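Local coordinates for putative extracellular solute-binding protein (Bordetella bronchiseptica, PDB 4P56) that binds mandelate and probably serves as the periplasmic solute-binding component of a TRAP transporter, at residues Ala56-Val61 / Gln253-Thr257; Ser118-Asp123 / Gly263-Glu268; Asp178-Gly184 / Arg306-Phe310; Thr227-Leu233 / Leu299-Val303. One frame throughout, in Å; residues are numbered along the deposited sequence.

Interaction 1: Ala56-Val61 / Gln253-Thr257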
loop_
_atom_site.group_PDB
_atom_site.type_symbol
_atom_site.label_atom_id
_atom_site.label_comp_id
_atom_site.label_asym_id
_atom_site.label_seq_id
_atom_site.Cartn_x
_atom_site.Cartn_y
_atom_site.Cartn_z
ATOM N N ALA A 56 20.594 15.974 -6.374
ATOM C CA ALA A 56 21.663 15.004 -6.584
ATOM C C ALA A 56 22.144 14.886 -8.045
ATOM O O ALA A 56 23.167 14.249 -8.296
ATOM C CB ALA A 56 21.220 13.634 -6.075
ATOM N N THR A 57 21.417 15.470 -8.996
ATOM C CA THR A 57 21.795 15.394 -10.423
ATOM C C THR A 57 22.044 16.807 -10.973
ATOM O O THR A 57 22.077 17.042 -12.185
ATOM C CB THR A 57 20.704 14.747 -11.287
ATOM O OG1 THR A 57 19.509 15.532 -11.231
ATOM C CG2 THR A 57 20.433 13.333 -10.838
ATOM N N ASP A 58 22.235 17.734 -10.052
ATOM C CA ASP A 58 22.442 19.159 -10.368
ATOM C C ASP A 58 21.399 19.704 -11.336
ATOM O O ASP A 58 21.735 20.425 -12.263
ATOM C CB ASP A 58 23.824 19.420 -10.938
ATOM C CG ASP A 58 24.076 20.941 -11.176
ATOM O OD1 ASP A 58 23.580 21.778 -10.360
ATOM O OD2 ASP A 58 24.731 21.296 -12.188
ATOM N N GLY A 59 20.135 19.342 -11.128
ATOM C CA GLY A 59 19.064 19.817 -11.981
ATOM C C GLY A 59 18.927 19.068 -13.281
ATOM O O GLY A 59 18.033 19.334 -14.062
ATOM N N ARG A 60 19.796 18.102 -13.529
ATOM C CA ARG A 60 19.741 17.414 -14.818
ATOM C C ARG A 60 18.529 16.498 -14.943
ATOM O O ARG A 60 18.096 16.172 -16.066
ATOM C CB ARG A 60 21.014 16.609 -15.032
ATOM C CG ARG A 60 22.195 17.461 -15.394
ATOM C CD ARG A 60 23.374 16.605 -15.748
ATOM N NE ARG A 60 23.652 15.636 -14.703
ATOM C CZ ARG A 60 24.492 15.837 -13.691
ATOM N NH1 ARG A 60 25.150 16.983 -13.575
ATOM N NH2 ARG A 60 24.674 14.885 -12.779
ATOM N N VAL A 61 18.003 16.065 -13.802
ATOM C CA VAL A 61 16.795 15.239 -13.744
ATOM C C VAL A 61 15.825 15.853 -12.756
ATOM O O VAL A 61 16.161 16.051 -11.601
ATOM C CB VAL A 61 17.095 13.765 -13.321
ATOM C CG1 VAL A 61 15.822 12.896 -13.358
ATOM C CG2 VAL A 61 18.160 13.166 -14.244
ATOM N N GLN A 253 25.523 8.038 -15.137
ATOM C CA GLN A 253 25.749 8.498 -13.773
ATOM C C GLN A 253 24.411 8.812 -13.118
ATOM O O GLN A 253 24.203 8.527 -11.954
ATOM C CB GLN A 253 26.638 9.749 -13.756
ATOM C CG GLN A 253 26.767 10.422 -12.396
ATOM C CD GLN A 253 27.483 11.779 -12.445
ATOM O OE1 GLN A 253 27.542 12.438 -13.480
ATOM N NE2 GLN A 253 28.010 12.197 -11.306
ATOM N N ASP A 254 23.509 9.409 -13.882
ATOM C CA ASP A 254 22.236 9.853 -13.339
ATOM C C ASP A 254 21.265 8.672 -13.178
ATOM O O ASP A 254 20.454 8.632 -12.246
ATOM C CB ASP A 254 21.639 10.984 -14.189
ATOM C CG ASP A 254 22.340 12.340 -13.947
ATOM O OD1 ASP A 254 23.083 12.486 -12.960
ATOM O OD2 ASP A 254 22.099 13.284 -14.712
ATOM N N GLN A 255 21.379 7.683 -14.060
ATOM C CA GLN A 255 20.654 6.430 -13.871
ATOM C C GLN A 255 21.066 5.806 -12.537
ATOM O O GLN A 255 20.218 5.437 -11.736
ATOM C CB GLN A 255 20.940 5.462 -15.020
ATOM C CG GLN A 255 20.317 5.861 -16.357
ATOM C CD GLN A 255 20.759 4.935 -17.490
ATOM O OE1 GLN A 255 21.411 3.932 -17.250
ATOM N NE2 GLN A 255 20.390 5.268 -18.717
ATOM N N ASP A 256 22.369 5.727 -12.296
ATOM C CA ASP A 256 22.891 5.158 -11.045
ATOM C C ASP A 256 22.395 5.940 -9.838
ATOM O O ASP A 256 21.996 5.351 -8.830
ATOM C CB ASP A 256 24.413 5.169 -11.038
ATOM C CG ASP A 256 25.013 4.101 -11.920
ATOM O OD1 ASP A 256 24.270 3.216 -12.404
ATOM O OD2 ASP A 256 26.249 4.156 -12.118
ATOM N N THR A 257 22.402 7.260 -9.955
ATOM C CA THR A 257 21.891 8.124 -8.890
ATOM C C THR A 257 20.402 7.888 -8.621
ATOM O O THR A 257 19.998 7.715 -7.474
ATOM C CB THR A 257 22.159 9.628 -9.206
ATOM O OG1 THR A 257 23.560 9.836 -9.198
ATOM C CG2 THR A 257 21.511 10.545 -8.170
HETATM O O HOH W 1 24.225 12.024 -10.602
#
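Arg-60 and Asp-254 form a side-on, two-bond salt bridge. NE of Arg-60 gives its hydrogen to OD2 of Asp-254 at 2.8 Å, and NH2 of Arg-60 reaches OD1 of Asp-254 at 2.9 Å. Both bonds are nearly straight, above 170°. Each oxygen uses its syn lone pair. The guanidinium and carboxylate planes are 6° apart; gripped at two points, neither group can turn without breaking a bond. One face of the guanidinium is covered by Thr-57 O. A water at the guanidinium edge donates to Asp-254 OD1 at 2.7 Å. It also hydrogen-bonds to Thr-257 OG1 and, weakly, to Ala-56 O, which ties the two segments together a second time.

Residues 57-60 form a type I' beta turn, which leads from the end of helix 40-56 to strand 62-65. Helix 252-260 packs against this connection. Thr-57 OG1 sits between its own backbone N and carbonyl carbon (chi1 62°). There it accepts from Val-61 N and also bonds to Ile-53 O, which ties the turn to the helix end. The same torsion turns CG2 of Thr-57 toward Asp-254, 3.5 Å from OD1 of Asp-254. Beyond the polar groups, Thr-257 CG2 touches Ala-56 CB at 3.7 Å. Val-61 CG2 slides past the Asp-254 side chain, 4.0 Å from OD2 of Asp-254.

Interaction 2: Ser118-Asp123 / Gly263-Glu268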
loop_
_atom_site.group_PDB
_atom_site.type_symbol
_atom_site.label_atom_id
_atom_site.label_comp_id
_atom_site.label_asym_id
_atom_site.label_seq_id
_atom_site.Cartn_x
_atom_site.Cartn_y
_atom_site.Cartn_z
ATOM N N SER A 118 7.688 -1.412 4.757
ATOM C CA SER A 118 8.179 -0.944 3.468
ATOM C C SER A 118 9.605 -1.428 3.234
ATOM O O SER A 118 9.939 -1.958 2.180
ATOM C CB SER A 118 8.187 0.593 3.403
ATOM O OG SER A 118 6.878 1.128 3.451
ATOM N N ILE A 119 10.463 -1.207 4.217
ATOM C CA ILE A 119 11.865 -1.570 4.070
ATOM C C ILE A 119 11.986 -3.073 3.891
ATOM O O ILE A 119 12.677 -3.532 2.993
ATOM C CB ILE A 119 12.695 -1.111 5.272
ATOM C CG1 ILE A 119 12.827 0.403 5.228
ATOM C CG2 ILE A 119 14.082 -1.749 5.231
ATOM C CD1 ILE A 119 13.220 1.002 6.525
ATOM N N ALA A 120 11.303 -3.835 4.733
ATOM C CA ALA A 120 11.404 -5.287 4.667
ATOM C C ALA A 120 10.764 -5.812 3.389
ATOM O O ALA A 120 11.274 -6.749 2.763
ATOM C CB ALA A 120 10.770 -5.932 5.918
ATOM N N ALA A 121 9.676 -5.193 2.952
ATOM C CA ALA A 121 9.034 -5.640 1.710
ATOM C C ALA A 121 9.944 -5.437 0.511
ATOM O O ALA A 121 10.111 -6.339 -0.304
ATOM C CB ALA A 121 7.719 -4.927 1.482
ATOM N N TRP A 122 10.503 -4.242 0.372
ATOM C CA TRP A 122 11.419 -3.983 -0.734
ATOM C C TRP A 122 12.650 -4.876 -0.669
ATOM O O TRP A 122 13.067 -5.431 -1.677
ATOM C CB TRP A 122 11.860 -2.514 -0.807
ATOM C CG TRP A 122 12.998 -2.398 -1.767
ATOM C CD1 TRP A 122 14.304 -2.182 -1.473
ATOM C CD2 TRP A 122 12.924 -2.585 -3.191
ATOM N NE1 TRP A 122 15.054 -2.213 -2.632
ATOM C CE2 TRP A 122 14.225 -2.460 -3.697
ATOM C CE3 TRP A 122 11.865 -2.850 -4.080
ATOM C CZ2 TRP A 122 14.513 -2.582 -5.061
ATOM C CZ3 TRP A 122 12.138 -2.990 -5.422
ATOM C CH2 TRP A 122 13.454 -2.846 -5.915
ATOM N N ASP A 123 13.269 -4.982 0.491
ATOM C CA ASP A 123 14.512 -5.738 0.583
ATOM C C ASP A 123 14.225 -7.178 0.148
ATOM O O ASP A 123 15.026 -7.802 -0.551
ATOM C CB ASP A 123 15.096 -5.698 2.001
ATOM C CG ASP A 123 15.825 -4.378 2.322
ATOM O OD1 ASP A 123 16.104 -3.595 1.396
ATOM O OD2 ASP A 123 16.142 -4.122 3.513
ATOM N N GLY A 263 14.667 2.153 -4.479
ATOM C CA GLY A 263 14.819 0.951 -3.673
ATOM C C GLY A 263 14.642 1.211 -2.188
ATOM O O GLY A 263 13.641 1.725 -1.770
ATOM N N ARG A 264 15.620 0.827 -1.382
ATOM C CA ARG A 264 15.459 0.864 0.060
ATOM C C ARG A 264 15.303 2.303 0.575
ATOM O O ARG A 264 14.594 2.571 1.576
ATOM C CB ARG A 264 16.695 0.223 0.674
ATOM C CG ARG A 264 16.598 -0.005 2.137
ATOM C CD ARG A 264 17.944 -0.510 2.567
ATOM N NE ARG A 264 17.816 -1.611 3.492
ATOM C CZ ARG A 264 17.466 -1.456 4.759
ATOM N NH1 ARG A 264 17.207 -0.241 5.239
ATOM N NH2 ARG A 264 17.377 -2.517 5.548
ATOM N N HIS A 265 16.004 3.223 -0.081
ATOM C CA HIS A 265 15.936 4.652 0.282
ATOM C C HIS A 265 14.526 5.177 0.102
ATOM O O HIS A 265 13.991 5.850 0.976
ATOM C CB HIS A 265 16.874 5.455 -0.598
ATOM C CG HIS A 265 16.929 6.909 -0.261
ATOM N ND1 HIS A 265 17.696 7.407 0.770
ATOM C CD2 HIS A 265 16.330 7.975 -0.831
ATOM C CE1 HIS A 265 17.564 8.720 0.821
ATOM N NE2 HIS A 265 16.730 9.092 -0.134
ATOM N N LEU A 266 13.939 4.857 -1.046
ATOM C CA LEU A 266 12.549 5.231 -1.360
ATOM C C LEU A 266 11.560 4.555 -0.386
ATOM O O LEU A 266 10.625 5.177 0.109
ATOM C CB LEU A 266 12.297 4.861 -2.819
ATOM C CG LEU A 266 10.932 4.916 -3.490
ATOM C CD1 LEU A 266 11.132 4.748 -4.991
ATOM C CD2 LEU A 266 9.983 3.866 -3.017
ATOM N N ALA A 267 11.791 3.278 -0.099
ATOM C CA ALA A 267 10.926 2.537 0.787
ATOM C C ALA A 267 10.854 3.226 2.134
ATOM O O ALA A 267 9.768 3.412 2.684
ATOM C CB ALA A 267 11.419 1.081 0.942
ATOM N N GLU A 268 12.001 3.640 2.644
ATOM C CA GLU A 268 12.043 4.321 3.925
ATOM C C GLU A 268 11.400 5.716 3.871
ATOM O O GLU A 268 10.644 6.102 4.782
ATOM C CB GLU A 268 13.475 4.408 4.425
ATOM C CG GLU A 268 13.589 5.007 5.839
ATOM C CD GLU A 268 14.939 4.747 6.492
ATOM O OE1 GLU A 268 15.903 4.384 5.770
ATOM O OE2 GLU A 268 15.031 4.895 7.737
#
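Helices 114-129 and 263-285 touch where Ser-118 faces Ala-267, running nearly antiparallel at 155° with their axes 8.4 Å apart. This is close antiparallel helix packing, consistent with the small residues Ser-118, Gly-263 and Ala-267 at the interface. Ala-267 CB rests on the backbone of Ser-118 and on Trp-122 CB, while Ser-118 CB comes to 3.3 Å from Ala-267 O. Ser-118 OG itself bonds to Ala-114 O and Ala-145 N.

Gly-263 lies over one face of the Trp-122 indole. Its CA makes a CH-pi contact, 3.6 Å from the centroid of the five-membered ring of Trp-122. With CG anti to the backbone N (chi1 168°), Trp-122 swings its ring toward Gly-263. Leu-140 and Ile-143 of strand 139-145 also touch the Trp-122 side chain.

On the more exposed side, NH2 of Arg-264 makes a salt bridge with OD2 of Asp-123 at 2.9 Å. The two planes are tilted 40° apart. Glu-335 of helix 325-340 forms a long, weak ion pair with Arg-264 and lies near the like-charged Asp-123. Ile-119 CD1 lies against Glu-268 CB, and its other branch, CG2, sits over one face of the Arg-264 guanidinium, 3.4 Å from NH2 of Arg-264.

Interaction 3: Asp178-Gly184 / Arg306-Phe310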
loop_
_atom_site.group_PDB
_atom_site.type_symbol
_atom_site.label_atom_id
_atom_site.label_comp_id
_atom_site.label_asym_id
_atom_site.label_seq_id
_atom_site.Cartn_x
_atom_site.Cartn_y
_atom_site.Cartn_z
ATOM N N ASP A 178 -9.034 -10.272 0.202
ATOM C CA ASP A 178 -8.920 -11.678 0.653
ATOM C C ASP A 178 -9.385 -11.737 2.106
ATOM O O ASP A 178 -10.149 -12.627 2.489
ATOM C CB ASP A 178 -7.474 -12.194 0.595
ATOM C CG ASP A 178 -6.961 -12.417 -0.831
ATOM O OD1 ASP A 178 -7.786 -12.629 -1.759
ATOM O OD2 ASP A 178 -5.717 -12.375 -1.017
ATOM N N VAL A 179 -8.898 -10.803 2.918
ATOM C CA VAL A 179 -9.297 -10.755 4.320
ATOM C C VAL A 179 -10.803 -10.488 4.476
ATOM O O VAL A 179 -11.484 -11.198 5.214
ATOM C CB VAL A 179 -8.487 -9.726 5.162
ATOM C CG1 VAL A 179 -9.063 -9.607 6.590
ATOM C CG2 VAL A 179 -7.004 -10.095 5.221
ATOM N N ALA A 180 -11.330 -9.470 3.807
ATOM C CA ALA A 180 -12.776 -9.194 3.885
ATOM C C ALA A 180 -13.607 -10.449 3.599
ATOM O O ALA A 180 -14.511 -10.799 4.355
ATOM C CB ALA A 180 -13.168 -8.079 2.903
ATOM N N LYS A 181 -13.295 -11.123 2.492
ATOM C CA LYS A 181 -14.029 -12.321 2.095
ATOM C C LYS A 181 -13.872 -13.370 3.194
ATOM O O LYS A 181 -14.840 -13.986 3.618
ATOM C CB LYS A 181 -13.508 -12.851 0.750
ATOM C CG LYS A 181 -14.329 -14.009 0.172
ATOM C CD LYS A 181 -13.739 -14.530 -1.139
ATOM C CE LYS A 181 -14.684 -15.506 -1.847
ATOM N NZ LYS A 181 -14.064 -16.847 -2.046
ATOM N N ALA A 182 -12.649 -13.564 3.680
ATOM C CA ALA A 182 -12.415 -14.655 4.626
ATOM C C ALA A 182 -13.204 -14.466 5.940
ATOM O O ALA A 182 -13.670 -15.435 6.543
ATOM C CB ALA A 182 -10.941 -14.809 4.914
ATOM N N VAL A 183 -13.316 -13.222 6.393
ATOM C CA VAL A 183 -14.028 -12.953 7.634
ATOM C C VAL A 183 -15.543 -12.842 7.415
ATOM O O VAL A 183 -16.287 -12.604 8.356
ATOM C CB VAL A 183 -13.489 -11.699 8.375
ATOM C CG1 VAL A 183 -12.054 -11.890 8.801
ATOM C CG2 VAL A 183 -13.647 -10.445 7.524
ATOM N N GLY A 184 -15.997 -13.018 6.172
ATOM C CA GLY A 184 -17.420 -13.110 5.895
ATOM C C GLY A 184 -18.050 -11.799 5.467
ATOM O O GLY A 184 -19.285 -11.715 5.339
ATOM N N ARG A 306 -9.518 -17.812 10.077
ATOM C CA ARG A 306 -10.148 -17.660 8.762
ATOM C C ARG A 306 -9.125 -17.441 7.673
ATOM O O ARG A 306 -9.390 -17.731 6.493
ATOM C CB ARG A 306 -11.107 -16.478 8.744
ATOM C CG ARG A 306 -12.301 -16.618 9.702
ATOM C CD ARG A 306 -13.362 -17.535 9.183
ATOM N NE ARG A 306 -14.567 -17.441 10.008
ATOM C CZ ARG A 306 -15.687 -16.801 9.668
ATOM N NH1 ARG A 306 -15.802 -16.202 8.489
ATOM N NH2 ARG A 306 -16.719 -16.774 10.517
ATOM N N THR A 307 -7.991 -16.863 8.056
ATOM C CA THR A 307 -6.957 -16.462 7.113
ATOM C C THR A 307 -5.733 -17.371 7.157
ATOM O O THR A 307 -4.708 -17.068 6.551
ATOM C CB THR A 307 -6.509 -15.008 7.370
ATOM O OG1 THR A 307 -5.931 -14.900 8.674
ATOM C CG2 THR A 307 -7.683 -14.077 7.250
ATOM N N LYS A 308 -5.852 -18.505 7.832
ATOM C CA LYS A 308 -4.689 -19.366 8.058
ATOM C C LYS A 308 -4.107 -19.993 6.787
ATOM O O LYS A 308 -2.955 -20.427 6.801
ATOM C CB LYS A 308 -5.018 -20.479 9.058
ATOM C CG LYS A 308 -6.033 -21.466 8.530
ATOM C CD LYS A 308 -6.448 -22.479 9.592
ATOM C CE LYS A 308 -7.542 -23.406 9.078
ATOM N NZ LYS A 308 -8.752 -22.649 8.621
ATOM N N GLY A 309 -4.892 -20.053 5.718
ATOM C CA GLY A 309 -4.451 -20.667 4.468
ATOM C C GLY A 309 -3.731 -19.701 3.537
ATOM O O GLY A 309 -3.181 -20.116 2.513
ATOM N N PHE A 310 -3.728 -18.408 3.874
ATOM C CA PHE A 310 -3.180 -17.390 2.966
ATOM C C PHE A 310 -1.689 -17.582 2.721
ATOM O O PHE A 310 -1.199 -17.327 1.604
ATOM C CB PHE A 310 -3.380 -15.976 3.508
ATOM C CG PHE A 310 -4.825 -15.495 3.494
ATOM C CD1 PHE A 310 -5.874 -16.338 3.124
ATOM C CD2 PHE A 310 -5.104 -14.196 3.837
ATOM C CE1 PHE A 310 -7.189 -15.875 3.124
ATOM C CE2 PHE A 310 -6.400 -13.720 3.839
ATOM C CZ PHE A 310 -7.451 -14.571 3.470
#
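The Phe-310 ring points its edge at helix 174-182. Val-179 CG2 lies at that edge, in the ring plane, 3.9 Å from CE2 of Phe-310. Asp-178 O is also near the plane, 3.5 Å from CZ of Phe-310. One face of the ring is covered from its own segment by Thr-307 CB. The other flat group is the guanidinium of Arg-306, which has Ala-182 O at its edge.

The contact joins the C-terminal end of helix 174-182 to Arg-306 of helix 297-307 and the turn that follows it. Helix 174-182 closes in a Schellman motif at Gly-184, whose positive phi goes with two bonds back into the last turn. Residues 307-310 make a type I beta turn that leads from helix 297-307 into helix 310-320.

Ala-182 CB meets three residues of the other segment. It is 3.8 Å from CZ of Phe-310 and also touches Arg-306 O and Thr-307 CG2. The Arg-306 chain bends at chi2 (-77°), which folds it along Ala-182 O. Its CB, CG and CD all pass close to that oxygen.

Asp-178 CB packs against the Phe-310 ring, while its carboxylate forms a salt bridge with Lys-103. Leu-107 also touches Phe-310, and Val-179 reaches on to Phe-208 of strand 206-210. Thr-307 OG1 is held by Val-303 O, one turn back in its helix.

At the helix terminus, Arg-306 NH1 donates to Ala-182 O at 3.0 Å, with an N-H...O angle of 156°. The nitrogen lies in the carbonyl plane, on a lone pair of Ala-182 O.

Interaction 4: Thr227-Leu233 / Leu299-Val303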
loop_
_atom_site.group_PDB
_atom_site.type_symbol
_atom_site.label_atom_id
_atom_site.label_comp_id
_atom_site.label_asym_id
_atom_site.label_seq_id
_atom_site.Cartn_x
_atom_site.Cartn_y
_atom_site.Cartn_z
ATOM N N THR A 227 -12.005 -0.667 14.457
ATOM C CA THR A 227 -11.368 -1.751 15.210
ATOM C C THR A 227 -9.960 -1.935 14.717
ATOM O O THR A 227 -9.728 -2.148 13.538
ATOM C CB THR A 227 -12.146 -3.067 15.091
ATOM O OG1 THR A 227 -13.459 -2.855 15.638
ATOM C CG2 THR A 227 -11.429 -4.193 15.873
ATOM N N GLU A 228 -9.018 -1.798 15.633
ATOM C CA GLU A 228 -7.612 -1.919 15.313
ATOM C C GLU A 228 -7.143 -3.285 15.740
ATOM O O GLU A 228 -7.692 -3.881 16.658
ATOM C CB GLU A 228 -6.802 -0.863 16.047
ATOM C CG GLU A 228 -7.134 0.564 15.664
ATOM C CD GLU A 228 -6.212 1.515 16.369
ATOM O OE1 GLU A 228 -6.569 1.958 17.472
ATOM O OE2 GLU A 228 -5.093 1.767 15.856
ATOM N N PHE A 229 -6.102 -3.760 15.065
ATOM C CA PHE A 229 -5.565 -5.088 15.279
ATOM C C PHE A 229 -4.052 -4.972 15.416
ATOM O O PHE A 229 -3.418 -4.243 14.654
ATOM C CB PHE A 229 -5.850 -5.935 14.044
ATOM C CG PHE A 229 -7.295 -6.307 13.867
ATOM C CD1 PHE A 229 -8.184 -5.429 13.274
ATOM C CD2 PHE A 229 -7.754 -7.546 14.280
ATOM C CE1 PHE A 229 -9.495 -5.773 13.103
ATOM C CE2 PHE A 229 -9.063 -7.887 14.118
ATOM C CZ PHE A 229 -9.937 -6.998 13.512
ATOM N N PRO A 230 -3.464 -5.718 16.350
ATOM C CA PRO A 230 -2.014 -5.686 16.488
ATOM C C PRO A 230 -1.325 -6.133 15.216
ATOM O O PRO A 230 -1.604 -7.212 14.692
ATOM C CB PRO A 230 -1.747 -6.664 17.636
ATOM C CG PRO A 230 -2.999 -6.599 18.464
ATOM C CD PRO A 230 -4.102 -6.487 17.433
ATOM N N GLY A 231 -0.421 -5.286 14.732
ATOM C CA GLY A 231 0.324 -5.558 13.518
ATOM C C GLY A 231 -0.517 -5.398 12.274
ATOM O O GLY A 231 -0.076 -5.756 11.171
ATOM N N GLY A 232 -1.737 -4.880 12.442
ATOM C CA GLY A 232 -2.602 -4.606 11.314
ATOM C C GLY A 232 -3.506 -5.759 10.908
ATOM O O GLY A 232 -3.149 -6.925 10.993
ATOM N N LEU A 233 -4.693 -5.416 10.430
ATOM C CA LEU A 233 -5.600 -6.412 9.903
ATOM C C LEU A 233 -5.109 -6.915 8.557
ATOM O O LEU A 233 -5.363 -8.069 8.176
ATOM C CB LEU A 233 -7.005 -5.828 9.775
ATOM C CG LEU A 233 -8.083 -6.752 9.198
ATOM C CD1 LEU A 233 -8.236 -8.023 10.045
ATOM C CD2 LEU A 233 -9.412 -6.048 9.069
ATOM N N LEU A 299 -11.241 -12.282 18.910
ATOM C CA LEU A 299 -11.450 -11.790 17.549
ATOM C C LEU A 299 -10.221 -11.990 16.674
ATOM O O LEU A 299 -10.334 -12.419 15.533
ATOM C CB LEU A 299 -11.838 -10.324 17.587
ATOM C CG LEU A 299 -11.938 -9.616 16.248
ATOM C CD1 LEU A 299 -12.934 -10.299 15.334
ATOM C CD2 LEU A 299 -12.346 -8.164 16.525
ATOM N N ILE A 300 -9.055 -11.665 17.216
ATOM C CA ILE A 300 -7.793 -11.893 16.540
ATOM C C ILE A 300 -7.669 -13.369 16.156
ATOM O O ILE A 300 -7.385 -13.695 15.006
ATOM C CB ILE A 300 -6.608 -11.479 17.454
ATOM C CG1 ILE A 300 -6.551 -9.944 17.615
ATOM C CG2 ILE A 300 -5.272 -12.001 16.911
ATOM C CD1 ILE A 300 -5.675 -9.496 18.791
ATOM N N GLU A 301 -7.927 -14.271 17.100
ATOM C CA GLU A 301 -7.760 -15.693 16.804
ATOM C C GLU A 301 -8.746 -16.176 15.750
ATOM O O GLU A 301 -8.392 -16.990 14.888
ATOM C CB GLU A 301 -7.851 -16.533 18.083
ATOM C CG GLU A 301 -6.569 -16.470 18.895
ATOM C CD GLU A 301 -5.350 -16.833 18.044
ATOM O OE1 GLU A 301 -5.375 -17.921 17.413
ATOM O OE2 GLU A 301 -4.392 -16.021 17.989
ATOM N N ALA A 302 -9.970 -15.653 15.792
ATOM C CA ALA A 302 -10.963 -15.997 14.788
ATOM C C ALA A 302 -10.514 -15.521 13.411
ATOM O O ALA A 302 -10.693 -16.230 12.416
ATOM C CB ALA A 302 -12.307 -15.402 15.147
ATOM N N VAL A 303 -9.904 -14.343 13.345
ATOM C CA VAL A 303 -9.369 -13.864 12.060
ATOM C C VAL A 303 -8.159 -14.681 11.599
ATOM O O VAL A 303 -8.019 -14.991 10.415
ATOM C CB VAL A 303 -9.043 -12.360 12.084
ATOM C CG1 VAL A 303 -8.419 -11.934 10.749
ATOM C CG2 VAL A 303 -10.316 -11.549 12.344
#
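Phe-229 is the main bump on segment 227-233. Its ring reaches toward helix 297-307 and enters a shallow groove formed by Leu-299, Ile-300 and Val-303, which line the CD2-CE2 side of the ring. CE2 of Phe-229 is 4.0 Å from CG of Leu-299. The same ring atom comes to 4.3 Å from CG2 of Val-303, and CD2 of Phe-229 is 4.3 Å from CG1 of Ile-300. The Phe-229 and Leu-299 side chains cross at about a right angle.

Smaller contacts flank the ring. The methyl of Thr-227 meets Leu-299 CD2 tip to tip, at 4.1 Å. Farther along the segment, Pro-230 CD touches Ile-300 CD1 at 3.7 Å. Ile-300 has CG1 beside its backbone N (chi1 -70°), and this branch carries CD1 to the proline ring. CD1 of Leu-233 meets two neighbours. It sits over the centre of one face of Phe-229, 3.9 Å above the plane, and also touches CG1 of Val-303 at 4.0 Å. A type II beta turn from Phe-229 to Gly-232 brings Leu-233 back against the ring face. The meeting surface is entirely apolar.

Thr-227 turns its hydroxyl to Val-158 O. Strand 225-228 lies in the six-stranded mixed sheet, between strands 149-153 and 291-294. Helix 297-307 follows the latter strand and packs its apolar side against the end of strand 225-228 and the turn beyond it.

How the interactions relate
Interactions 3 and 4 are neighbours, with centres about 12 Å apart, and both use helix 297-307. Val-179 meets Leu-233 and Val-183 meets Val-303, so their apolar parts merge. Interaction 4 is buried and wholly apolar; interaction 3, at the end of the same helix, adds a polar bond to a helix terminus. Interaction 2 is also buried and nearest the chain centre, but combines small-residue helix packing with a salt bridge at its more exposed side. Interaction 1 lies farthest out, and charge and water dominate it. Its helix 252-260 directly precedes helix 263-285 of interaction 2. Interactions 1 and 3 are on opposite sides of the chain centre, about 45 Å apart between centres.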